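Local structure of peptidoglycan synthetase penicillin-binding protein 3 (Bifidobacterium adolescentis, 4YE5) at residues K229-S234 with A257-D262. The protein probably binds penicillin and, as a member of the transpeptidase family, probably cross-links peptidoglycan strands during cell-wall synthesis. Residues are numbered along the deposited sequence; the frame is centred on the assembly and turned at random.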
loop_
_atom_site.group_PDB
_atom_site.type_symbol
_atom_site.label_atom_id
_atom_site.label_comp_id
_atom_site.label_asym_id
_atom_site.label_seq_id
_atom_site.Cartn_x
_atom_site.Cartn_y
_atom_site.Cartn_z
ATOM N N LYS A 229 1.823 -3.790 15.973
ATOM C CA LYS A 229 1.941 -4.233 17.359
ATOM C C LYS A 229 0.780 -3.683 18.231
ATOM O O LYS A 229 0.187 -4.404 19.042
ATOM C CB LYS A 229 3.296 -3.793 17.934
ATOM C CG LYS A 229 3.568 -4.308 19.362
ATOM C CD LYS A 229 3.736 -5.824 19.367
ATOM C CE LYS A 229 3.945 -6.366 20.785
ATOM N NZ LYS A 229 4.043 -7.849 20.757
ATOM N N VAL A 230 0.450 -2.408 18.057
ATOM C CA VAL A 230 -0.677 -1.832 18.787
ATOM C C VAL A 230 -1.974 -2.543 18.416
ATOM O O VAL A 230 -2.806 -2.847 19.272
ATOM C CB VAL A 230 -0.822 -0.326 18.511
ATOM C CG1 VAL A 230 -2.182 0.178 18.984
ATOM C CG2 VAL A 230 0.313 0.430 19.205
ATOM N N LEU A 231 -2.154 -2.832 17.135
ATOM C CA LEU A 231 -3.369 -3.546 16.733
ATOM C C LEU A 231 -3.415 -4.967 17.306
ATOM O O LEU A 231 -4.490 -5.456 17.675
ATOM C CB LEU A 231 -3.514 -3.583 15.207
ATOM C CG LEU A 231 -3.792 -2.225 14.555
ATOM C CD1 LEU A 231 -3.752 -2.401 13.063
ATOM C CD2 LEU A 231 -5.153 -1.646 15.033
ATOM N N SER A 232 -2.259 -5.622 17.363
ATOM C CA SER A 232 -2.184 -6.971 17.921
ATOM C C SER A 232 -2.484 -6.944 19.422
ATOM O O SER A 232 -3.288 -7.723 19.913
ATOM C CB SER A 232 -0.812 -7.597 17.636
ATOM O OG SER A 232 -0.577 -8.733 18.446
ATOM N N ASP A 233 -1.850 -6.019 20.137
ATOM C CA ASP A 233 -2.077 -5.874 21.571
ATOM C C ASP A 233 -3.543 -5.497 21.828
ATOM O O ASP A 233 -4.150 -5.962 22.796
ATOM C CB ASP A 233 -1.150 -4.810 22.188
ATOM C CG ASP A 233 0.308 -5.274 22.303
ATOM O OD1 ASP A 233 0.568 -6.502 22.334
ATOM O OD2 ASP A 233 1.204 -4.397 22.379
ATOM N N SER A 234 -4.116 -4.667 20.955
ATOM C CA SER A 234 -5.517 -4.277 21.091
ATOM C C SER A 234 -6.476 -5.448 20.858
ATOM O O SER A 234 -7.572 -5.498 21.439
ATOM C CB SER A 234 -5.865 -3.134 20.141
ATOM O OG SER A 234 -5.017 -2.024 20.400
ATOM N N ALA A 257 2.180 4.643 7.660
ATOM C CA ALA A 257 1.765 3.293 8.041
ATOM C C ALA A 257 0.350 3.038 7.566
ATOM O O ALA A 257 -0.492 3.939 7.587
ATOM C CB ALA A 257 1.855 3.073 9.580
ATOM N N LEU A 258 0.089 1.795 7.162
ATOM C CA LEU A 258 -1.246 1.374 6.754
ATOM C C LEU A 258 -1.354 -0.078 7.151
ATOM O O LEU A 258 -0.755 -0.952 6.508
ATOM C CB LEU A 258 -1.426 1.530 5.239
ATOM C CG LEU A 258 -2.789 1.179 4.624
ATOM C CD1 LEU A 258 -3.907 2.006 5.313
ATOM C CD2 LEU A 258 -2.790 1.449 3.109
ATOM N N ALA A 259 -2.099 -0.339 8.216
ATOM C CA ALA A 259 -1.937 -1.599 8.946
ATOM C C ALA A 259 -3.260 -2.267 9.258
ATOM O O ALA A 259 -4.290 -1.594 9.381
ATOM C CB ALA A 259 -1.179 -1.329 10.254
ATOM N N ASP A 260 -3.237 -3.595 9.369
ATOM C CA ASP A 260 -4.412 -4.325 9.818
ATOM C C ASP A 260 -3.991 -5.360 10.867
ATOM O O ASP A 260 -2.798 -5.598 11.070
ATOM C CB ASP A 260 -5.165 -4.975 8.652
ATOM C CG ASP A 260 -4.313 -5.985 7.881
ATOM O OD1 ASP A 260 -3.734 -6.907 8.500
ATOM O OD2 ASP A 260 -4.203 -5.833 6.647
ATOM N N SER A 261 -4.971 -5.927 11.558
ATOM C CA SER A 261 -4.714 -6.879 12.639
ATOM C C SER A 261 -4.485 -8.302 12.134
ATOM O O SER A 261 -4.259 -9.208 12.932
ATOM C CB SER A 261 -5.918 -6.908 13.596
ATOM O OG SER A 261 -7.084 -7.152 12.829
ATOM N N ASP A 262 -4.574 -8.539 10.833
ATOM C CA ASP A 262 -4.319 -9.919 10.381
ATOM C C ASP A 262 -2.820 -10.153 10.308
ATOM O O ASP A 262 -2.043 -9.215 10.160
ATOM C CB ASP A 262 -4.950 -10.171 9.022
ATOM C CG ASP A 262 -6.441 -9.916 9.032
ATOM O OD1 ASP A 262 -7.132 -10.563 9.843
ATOM O OD2 ASP A 262 -6.902 -9.019 8.280
#
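Just before Leu231, which reaches across to Ala259, the carbonyl oxygen Val230 O is gripped twice by Ser234. The backbone Ser234 N gives the ordinary helical bond, 2.8 Å to Val230 O, while the hydroxyl Ser234 OG donates to Val230 O over 2.6 Å from the opposite face of the carbonyl plane, 37° out of it. A serine suits this buried turn because its short side chain can return its polar end to the helix's own backbone.

Across the contact no hydrogen bond forms, and Leu231 does most of the touching. Its CG is anti to the carbonyl carbon (chi1 -68°) and the chain then runs on extended to CD1, which brings that methyl against the strand. Leu231 CD1 lies 4.0 Å from Ala259 CB and 3.7 Å from Asp260 C, so it rests on main chain as much as on side chain. Ala259 points toward the helix, and its single methyl allows the close approach; it also touches Thr227 and Gln224, about one and two turns before Leu231 on helix 221-238.

This helix and helix 535-549, which meets it through Val230 and Ser234, pack together beside the five-stranded antiparallel sheet of the penicillin-binding transpeptidase fold, in which 255-260 is an outermost strand paired with 242-249. Leu231 also reaches Ala245 on that neighbouring strand.

The CB of Asp260 points away from the helix, its side chain touches Ile244, and its carboxylate shapes the strand's exit: Asp262 N donates to Asp260 OD1 over 3.0 Å in a bent bond, on the anti side and somewhat out of the carboxylate plane, making an Asx turn. Between them, Ser261 CB comes to 4.4 Å from Leu231 CB, and the Ser261 hydroxyl is hydrogen-bonded to the backbone N of Gly243, a polar role fitting a partly exposed residue just past the strand's end.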